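PDB 6AKZ: GlcNAc Inducible Gene 2, GIG2 from Candida albicans, which probably acts as an iron-dependent oxygenase of the DUF1479 family, holding an iron(III) ion in a cupin-type fold. Local coordinates for residues V35-S38 against W39-L43; V44-N47 against K48-E52; M282-I285 against M286-F290; S297-I300 against D301-E304. One frame throughout, in Å; residues are numbered along the deposited sequence.

Contact 1 (V35-S38 against W39-L43)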
# COMPACT_ATOMS: atom_id res chain seq x y z
N VAL A 35 -27.17 8.58 1.13
CA VAL A 35 -26.14 7.87 0.37
C VAL A 35 -26.38 8.03 -1.16
O VAL A 35 -25.47 8.42 -1.90
CB VAL A 35 -26.05 6.39 0.71
CG1 VAL A 35 -25.04 5.75 -0.23
CG2 VAL A 35 -25.61 6.20 2.19
N THR A 36 -27.60 7.72 -1.61
CA THR A 36 -28.00 8.02 -2.97
C THR A 36 -27.72 9.46 -3.40
O THR A 36 -27.16 9.63 -4.46
CB THR A 36 -29.49 7.68 -3.14
OG1 THR A 36 -29.68 6.32 -2.74
CG2 THR A 36 -29.91 7.87 -4.61
N ALA A 37 -28.07 10.47 -2.62
CA ALA A 37 -27.75 11.82 -3.03
C ALA A 37 -26.26 12.01 -3.17
O ALA A 37 -25.81 12.67 -4.11
CB ALA A 37 -28.30 12.85 -2.09
N SER A 38 -25.52 11.37 -2.25
CA SER A 38 -24.05 11.54 -2.17
C SER A 38 -23.37 10.92 -3.42
O SER A 38 -22.34 11.44 -3.87
CB SER A 38 -23.50 10.94 -0.87
OG SER A 38 -23.34 9.53 -0.94
N TRP A 39 -23.90 9.80 -3.89
CA TRP A 39 -23.46 9.12 -5.10
C TRP A 39 -23.63 9.96 -6.34
O TRP A 39 -22.75 10.02 -7.21
CB TRP A 39 -24.20 7.81 -5.30
CG TRP A 39 -23.88 7.11 -6.66
CD1 TRP A 39 -24.62 7.18 -7.82
CD2 TRP A 39 -22.74 6.29 -6.97
NE1 TRP A 39 -24.02 6.41 -8.81
CE2 TRP A 39 -22.86 5.88 -8.32
CE3 TRP A 39 -21.61 5.88 -6.25
CZ2 TRP A 39 -21.91 5.05 -8.94
CZ3 TRP A 39 -20.70 5.02 -6.87
CH2 TRP A 39 -20.84 4.63 -8.19
N LYS A 40 -24.76 10.67 -6.41
CA LYS A 40 -24.96 11.62 -7.48
C LYS A 40 -23.99 12.84 -7.45
O LYS A 40 -23.43 13.19 -8.47
CB LYS A 40 -26.41 12.05 -7.42
CG LYS A 40 -27.30 10.90 -7.84
CD LYS A 40 -28.75 11.25 -7.63
CE LYS A 40 -29.57 10.01 -7.90
NZ LYS A 40 -30.99 10.41 -7.60
N ARG A 41 -23.82 13.45 -6.30
CA ARG A 41 -22.78 14.50 -6.10
C ARG A 41 -21.36 13.97 -6.51
O ARG A 41 -20.57 14.70 -7.12
CB ARG A 41 -22.67 14.95 -4.66
CG ARG A 41 -23.93 15.54 -4.04
CD ARG A 41 -23.59 16.39 -2.81
NE ARG A 41 -22.96 15.59 -1.74
CZ ARG A 41 -23.61 14.92 -0.81
NH1 ARG A 41 -24.96 14.91 -0.78
NH2 ARG A 41 -22.92 14.24 0.09
N LEU A 42 -21.07 12.75 -6.13
CA LEU A 42 -19.78 12.14 -6.38
C LEU A 42 -19.46 12.05 -7.90
O LEU A 42 -18.38 12.46 -8.34
CB LEU A 42 -19.69 10.76 -5.76
CG LEU A 42 -18.42 9.96 -6.09
CD1 LEU A 42 -17.19 10.69 -5.49
CD2 LEU A 42 -18.52 8.58 -5.55
N LEU A 43 -20.41 11.52 -8.67
CA LEU A 43 -20.24 11.41 -10.07
C LEU A 43 -20.05 12.73 -10.77
O LEU A 43 -19.20 12.82 -11.67
CB LEU A 43 -21.40 10.63 -10.69
CG LEU A 43 -21.56 9.15 -10.37
CD1 LEU A 43 -22.67 8.58 -11.24
CD2 LEU A 43 -20.30 8.30 -10.53
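Val35 O receives Trp39 N at 2.9 Å, the first of four successive i to i+4 backbone bonds that carry the chain from 35-38 into 39-43; the straightest, Arg41 N to Ala37 O, has an N-H...O angle of 173°. Val35 O takes a second donor, Ser38 OG at 2.6 Å, which arrives in the carbonyl plane on a lone pair. The serine hydroxyl can turn back to it because chi1 of 80° sets OG between the backbone N and the carbonyl carbon. Arg41 bends at chi3 (-63°) and folds its guanidinium back along the helix; Ser38 CA lies over one face, offset toward the rim, and NH2 is 3.5 Å from Ser38 CB. NE and NH2 are engaged outside the two segments: NE in a salt bridge with Glu219, NH2 on Gly216 O. Lys40 runs extended alongside Thr36, CE to Thr36 CG2 3.9 Å, and carries NZ on to a salt bridge with Asp301. Thr36 OG1 is held by Val32 O. Trp39 and Leu42 turn to the buried side, where Leu287 and Ala283 of helix 278-287 receive them. The pattern is that of an amphipathic alpha-helix, with a serine hydroxyl bonded to the carbonyl three residues back and one face packed on a second helix.

Contact 2 (V44-N47 against K48-E52)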
# COMPACT_ATOMS: atom_id res chain seq x y z
N VAL A 44 -20.71 13.78 -10.29
CA VAL A 44 -20.58 15.08 -10.87
C VAL A 44 -19.13 15.55 -10.63
O VAL A 44 -18.47 15.91 -11.56
CB VAL A 44 -21.60 16.07 -10.29
CG1 VAL A 44 -21.26 17.50 -10.68
CG2 VAL A 44 -23.02 15.65 -10.72
N GLU A 45 -18.64 15.39 -9.39
CA GLU A 45 -17.25 15.78 -9.01
C GLU A 45 -16.22 14.94 -9.77
O GLU A 45 -15.17 15.50 -10.18
CB GLU A 45 -16.95 15.67 -7.52
CG GLU A 45 -17.71 16.70 -6.68
CD GLU A 45 -17.61 18.11 -7.26
OE1 GLU A 45 -16.47 18.64 -7.28
OE2 GLU A 45 -18.64 18.63 -7.78
N ILE A 46 -16.47 13.64 -9.89
CA ILE A 46 -15.57 12.77 -10.63
C ILE A 46 -15.41 13.29 -12.08
O ILE A 46 -14.27 13.43 -12.59
CB ILE A 46 -15.99 11.31 -10.57
CG1 ILE A 46 -15.54 10.72 -9.23
CG2 ILE A 46 -15.47 10.50 -11.72
CD1 ILE A 46 -15.89 9.22 -9.04
N ASN A 47 -16.51 13.64 -12.74
CA ASN A 47 -16.40 14.04 -14.14
C ASN A 47 -15.60 15.33 -14.30
O ASN A 47 -14.75 15.43 -15.21
CB ASN A 47 -17.76 14.12 -14.80
CG ASN A 47 -17.65 14.10 -16.31
OD1 ASN A 47 -16.77 13.43 -16.88
ND2 ASN A 47 -18.48 14.88 -16.97
N LYS A 48 -15.78 16.26 -13.39
CA LYS A 48 -15.01 17.46 -13.39
C LYS A 48 -13.51 17.21 -13.10
O LYS A 48 -12.65 17.64 -13.88
CB LYS A 48 -15.51 18.49 -12.39
CG LYS A 48 -16.82 19.16 -12.73
CD LYS A 48 -17.40 19.95 -11.54
CE LYS A 48 -16.39 20.76 -10.73
NZ LYS A 48 -15.70 21.83 -11.54
N GLU A 49 -13.22 16.45 -12.04
CA GLU A 49 -11.84 16.40 -11.53
C GLU A 49 -11.06 15.42 -12.42
O GLU A 49 -9.89 15.68 -12.71
CB GLU A 49 -11.78 15.94 -10.09
CG GLU A 49 -10.34 15.76 -9.57
CD GLU A 49 -10.18 15.60 -8.06
OE1 GLU A 49 -10.56 16.56 -7.33
OE2 GLU A 49 -9.64 14.56 -7.58
N PHE A 50 -11.69 14.34 -12.86
CA PHE A 50 -10.93 13.30 -13.63
C PHE A 50 -10.69 13.80 -15.05
O PHE A 50 -9.67 13.46 -15.64
CB PHE A 50 -11.49 11.88 -13.64
CG PHE A 50 -11.51 11.19 -12.30
CD1 PHE A 50 -11.11 11.81 -11.10
CD2 PHE A 50 -11.95 9.87 -12.25
CE1 PHE A 50 -11.18 11.14 -9.88
CE2 PHE A 50 -11.96 9.19 -11.04
CZ PHE A 50 -11.60 9.85 -9.85
N THR A 51 -11.60 14.64 -15.56
CA THR A 51 -11.35 15.36 -16.77
C THR A 51 -10.11 16.21 -16.63
O THR A 51 -9.27 16.21 -17.57
CB THR A 51 -12.58 16.16 -17.19
OG1 THR A 51 -13.64 15.27 -17.53
CG2 THR A 51 -12.30 17.09 -18.39
N GLU A 52 -10.00 17.02 -15.56
CA GLU A 52 -8.84 17.88 -15.38
C GLU A 52 -7.56 17.02 -15.34
O GLU A 52 -6.61 17.32 -15.97
CB GLU A 52 -9.01 18.77 -14.15
CG GLU A 52 -7.79 19.58 -13.83
CD GLU A 52 -7.89 20.49 -12.60
OE1 GLU A 52 -8.73 21.41 -12.68
OE2 GLU A 52 -7.01 20.45 -11.65
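Ile46 and Phe50 lie side by side, one turn apart on the alpha-helix 32-56, and make an i to i+4 CH-pi contact on its buried side. From CB, Ile46 branches two ways. CG2, set anti to the backbone N by chi1 of -79° for CG1, sits over one face of the Phe50 ring, 4.0 Å from its centroid and 25° off the normal; it is offset toward the rim, nearest CD2 at 3.6 Å. CG1 runs past the same ring to approach CZ at 4.1 Å, and CD1 at the tip continues to Tyr284 of helix 278-287. Phe50 itself also reaches Leu280 of that helix, so the pair fills part of a helix-helix interface. The backbone joins the same two residues, Phe50 N to Ile46 O at 2.7 Å. Elsewhere on the turn, Glu45 and Lys48 run alongside each other, but their charged ends stay apart, Glu45 OE1 to Lys48 NZ being 5.4 Å, so any attraction is probably modest. Glu49 OE2 is bonded to Ser277 OG. Asn47 O accepts twice from Thr51: the backbone N comes from above the carbonyl plane at 3.3 Å, whereas Thr51 OG1 approaches nearly in line with the C=O at 2.6 Å.

Contact 3 (M282-I285 against M286-F290)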
# COMPACT_ATOMS: atom_id res chain seq x y z
N MET A 282 -11.96 6.28 -3.61
CA MET A 282 -12.52 5.40 -2.64
C MET A 282 -14.03 5.61 -2.38
O MET A 282 -14.72 4.69 -2.05
CB MET A 282 -11.71 5.41 -1.33
CG MET A 282 -10.31 4.83 -1.45
SD MET A 282 -10.25 3.20 -2.21
CE MET A 282 -11.27 2.20 -1.14
N ALA A 283 -14.52 6.81 -2.57
CA ALA A 283 -15.96 7.05 -2.46
C ALA A 283 -16.59 6.22 -3.55
O ALA A 283 -17.57 5.55 -3.33
CB ALA A 283 -16.26 8.53 -2.60
N TYR A 284 -16.04 6.22 -4.74
CA TYR A 284 -16.64 5.53 -5.88
C TYR A 284 -16.55 4.02 -5.72
O TYR A 284 -17.55 3.29 -5.86
CB TYR A 284 -15.90 5.94 -7.15
CG TYR A 284 -16.47 5.33 -8.41
CD1 TYR A 284 -17.56 5.90 -9.10
CD2 TYR A 284 -15.90 4.16 -8.93
CE1 TYR A 284 -18.04 5.30 -10.28
CE2 TYR A 284 -16.38 3.58 -10.09
CZ TYR A 284 -17.42 4.16 -10.77
OH TYR A 284 -17.85 3.53 -11.94
N ILE A 285 -15.38 3.56 -5.32
CA ILE A 285 -15.11 2.13 -5.17
C ILE A 285 -16.01 1.58 -4.09
O ILE A 285 -16.65 0.55 -4.35
CB ILE A 285 -13.64 1.83 -4.88
CG1 ILE A 285 -12.85 2.08 -6.19
CG2 ILE A 285 -13.35 0.41 -4.45
CD1 ILE A 285 -11.37 2.32 -6.06
N MET A 286 -16.01 2.20 -2.92
CA MET A 286 -16.79 1.66 -1.79
C MET A 286 -18.26 1.60 -2.05
O MET A 286 -18.92 0.73 -1.55
CB MET A 286 -16.51 2.37 -0.48
CG MET A 286 -15.06 2.21 -0.02
SD MET A 286 -14.31 0.54 -0.05
CE MET A 286 -15.40 -0.36 1.05
N LEU A 287 -18.78 2.60 -2.74
CA LEU A 287 -20.19 2.61 -3.10
C LEU A 287 -20.57 1.86 -4.35
O LEU A 287 -21.76 1.60 -4.57
CB LEU A 287 -20.70 4.05 -3.21
CG LEU A 287 -20.67 4.90 -1.95
CD1 LEU A 287 -21.13 6.31 -2.18
CD2 LEU A 287 -21.51 4.32 -0.86
N ARG A 288 -19.61 1.51 -5.19
CA ARG A 288 -19.92 0.81 -6.43
C ARG A 288 -20.79 -0.50 -6.33
O ARG A 288 -21.65 -0.69 -7.20
CB ARG A 288 -18.69 0.58 -7.27
CG ARG A 288 -18.97 0.13 -8.70
CD ARG A 288 -19.73 1.12 -9.54
NE ARG A 288 -19.75 0.65 -10.95
CZ ARG A 288 -20.51 1.17 -11.91
NH1 ARG A 288 -21.35 2.14 -11.64
NH2 ARG A 288 -20.37 0.70 -13.16
N PRO A 289 -20.60 -1.34 -5.29
CA PRO A 289 -21.48 -2.50 -5.13
C PRO A 289 -22.92 -2.14 -4.94
O PRO A 289 -23.77 -2.97 -5.28
CB PRO A 289 -20.90 -3.26 -3.92
CG PRO A 289 -19.46 -2.80 -3.86
CD PRO A 289 -19.53 -1.35 -4.26
N PHE A 290 -23.22 -0.93 -4.46
CA PHE A 290 -24.55 -0.45 -4.28
C PHE A 290 -25.10 0.30 -5.51
O PHE A 290 -26.35 0.54 -5.59
CB PHE A 290 -24.63 0.49 -3.10
CG PHE A 290 -24.13 -0.13 -1.81
CD1 PHE A 290 -22.77 -0.10 -1.45
CD2 PHE A 290 -24.99 -0.77 -0.98
CE1 PHE A 290 -22.33 -0.71 -0.31
CE2 PHE A 290 -24.54 -1.38 0.18
CZ PHE A 290 -23.21 -1.32 0.54
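Met282 and Met286 adopt almost the same conformation, each bent at chi2 and chi3, and meet at an oblique angle one helical turn apart. The methyl CE of Met282 touches Met286 SD at 3.6 Å, while Met286 N bonds to Met282 O at 2.9 Å. Ile213 and Phe214 of helix 211-214 pack against Met286. Tyr284 and Arg288 leave the helix on a different side. Tyr284 CG stands anti to the backbone N, and the arginine, bent at chi2 (63°), follows alongside the phenol. Ring and guanidinium planes are 22° apart, and Tyr284 OH rests 3.5 Å above the guanidinium plane, over its centre. That oxygen is hydrogen-bonded to His330 ND1, and Arg288 is fixed by Phe327 O at NE and a salt bridge from NH2 to Asp294. These turns belong to the C-terminal part of helix 278-287, packed on helix 32-56; the side chain of Ile285 comes within about 9 Å of those of the iron ligands His192 and His355. Residues 288-290 keep helical backbone angles without the regular bonds: Arg288 N bonds weakly to Tyr284 O at 2.8 Å and also bonds to Ile285 O at 3.2 Å, from well above that carbonyl plane.

Contact 4 (S297-I300 against D301-E304)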
# COMPACT_ATOMS: atom_id res chain seq x y z
N SER A 297 -30.47 5.92 -19.50
CA SER A 297 -30.63 7.32 -19.82
C SER A 297 -29.31 8.10 -19.89
O SER A 297 -29.22 9.07 -20.62
CB SER A 297 -31.57 7.98 -18.81
OG SER A 297 -30.95 8.03 -17.53
N GLY A 298 -28.28 7.68 -19.13
CA GLY A 298 -27.06 8.47 -18.95
C GLY A 298 -27.29 9.63 -18.01
O GLY A 298 -26.45 10.51 -17.87
N ASN A 299 -28.43 9.65 -17.35
CA ASN A 299 -28.76 10.70 -16.43
C ASN A 299 -28.37 10.24 -15.00
O ASN A 299 -28.89 9.27 -14.50
CB ASN A 299 -30.25 10.96 -16.52
CG ASN A 299 -30.68 12.20 -15.78
OD1 ASN A 299 -29.99 12.71 -14.91
ND2 ASN A 299 -31.89 12.68 -16.11
N ILE A 300 -27.45 10.97 -14.38
CA ILE A 300 -26.98 10.67 -13.02
C ILE A 300 -28.16 10.63 -12.05
O ILE A 300 -28.21 9.82 -11.12
CB ILE A 300 -25.90 11.72 -12.64
CG1 ILE A 300 -24.62 11.39 -13.40
CG2 ILE A 300 -25.60 11.78 -11.14
CD1 ILE A 300 -23.62 12.55 -13.52
N ASP A 301 -29.18 11.46 -12.28
CA ASP A 301 -30.31 11.45 -11.38
C ASP A 301 -31.16 10.16 -11.43
O ASP A 301 -31.96 9.93 -10.53
CB ASP A 301 -31.14 12.71 -11.53
CG ASP A 301 -32.12 12.88 -10.39
OD1 ASP A 301 -31.68 13.18 -9.24
OD2 ASP A 301 -33.34 12.66 -10.63
N ASP A 302 -30.90 9.25 -12.37
CA ASP A 302 -31.61 7.98 -12.44
C ASP A 302 -30.94 6.77 -11.77
O ASP A 302 -31.49 5.68 -11.81
CB ASP A 302 -31.82 7.58 -13.93
CG ASP A 302 -32.81 8.51 -14.67
OD1 ASP A 302 -33.65 9.18 -14.04
OD2 ASP A 302 -32.73 8.57 -15.91
N TYR A 303 -29.73 6.91 -11.19
CA TYR A 303 -29.20 5.83 -10.31
C TYR A 303 -30.12 5.55 -9.13
O TYR A 303 -30.65 6.47 -8.55
CB TYR A 303 -27.80 6.21 -9.72
CG TYR A 303 -26.69 5.99 -10.70
CD1 TYR A 303 -26.07 4.77 -10.80
CD2 TYR A 303 -26.29 7.02 -11.53
CE1 TYR A 303 -25.06 4.58 -11.72
CE2 TYR A 303 -25.28 6.85 -12.45
CZ TYR A 303 -24.65 5.67 -12.53
OH TYR A 303 -23.66 5.53 -13.49
N GLU A 304 -30.23 4.28 -8.76
CA GLU A 304 -30.94 3.87 -7.55
C GLU A 304 -30.16 2.79 -6.86
O GLU A 304 -29.63 1.90 -7.47
CB GLU A 304 -32.33 3.32 -7.90
CG GLU A 304 -33.26 4.41 -8.42
CD GLU A 304 -34.63 3.89 -8.80
OE1 GLU A 304 -34.71 3.28 -9.88
OE2 GLU A 304 -35.59 4.08 -8.02
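Ser297 and Asp302 meet through their polar ends: Ser297 OG donates to Asp302 OD2 at 2.5 Å, a very short bond. The hydroxyl reaches that carboxylate while also accepting Asn299 N at 3.0 Å, the closure of an ST turn. Its chi1 of 68° sets OG between the backbone N and the carbonyl carbon, from where it meets both Asn299 N and Asp302 OD2. Asn299 crosses Asp302 at about a right angle, with amide and carboxylate planes 49° apart, and here the touch is made by carbon: Asn299 CB approaches OD2 at 3.5 Å. Against Asp301 the same asparagine runs alongside, pointing the same way, its amide plane turned 48° from the carboxylate. Asn299 OD1 takes Asp301 N at 3.0 Å, the donor standing above the amide plane. The backbone of Asn299 contributes as well, its O receiving Asp302 N at 2.9 Å as the chain enters the short 3-10 segment. Tyr303 turns differently: Ile300 O lies at the edge of its ring, in plane, 3.4 Å from CD2, and also accepts Tyr303 N. Tyr303 OH is hydrogen-bonded to Asp294 OD1, and the Tyr303 ring meets Trp39 of helix 32-56 edge-to-face. Asp301 OD1 has its partner on that same helix. The chemistry implies a surface loop held largely by polar bonds of its own, in which one serine hydroxyl serves as donor and acceptor at once; its donation to OD2 would be expected to favour the carboxylate form of Asp302.

Contacts 1 and 2 are consecutive parts of helix 32-56, their centres about 14 Å apart. Contact 3 lies across from both, which share Tyr284: its centre is about 10 Å from that of contact 1, where Trp39 CH2 reaches Tyr284 CE1 at 3.6 Å, and about 16 Å from that of contact 2. Contact 4 lies against the same helix, farther from the chain's centre, meeting contact 1 through Leu43 CD1 and Tyr303 CE2 at 3.4 Å and contact 2 through Val44 CG2 and Ile300 CD1 at 4.2 Å. Only contact 3 comes near the iron centre formed by His192, Asp194 and His355: the Ile285 side chain is about 12 Å from the metal, whereas contacts 1, 2 and 4 lie away from it.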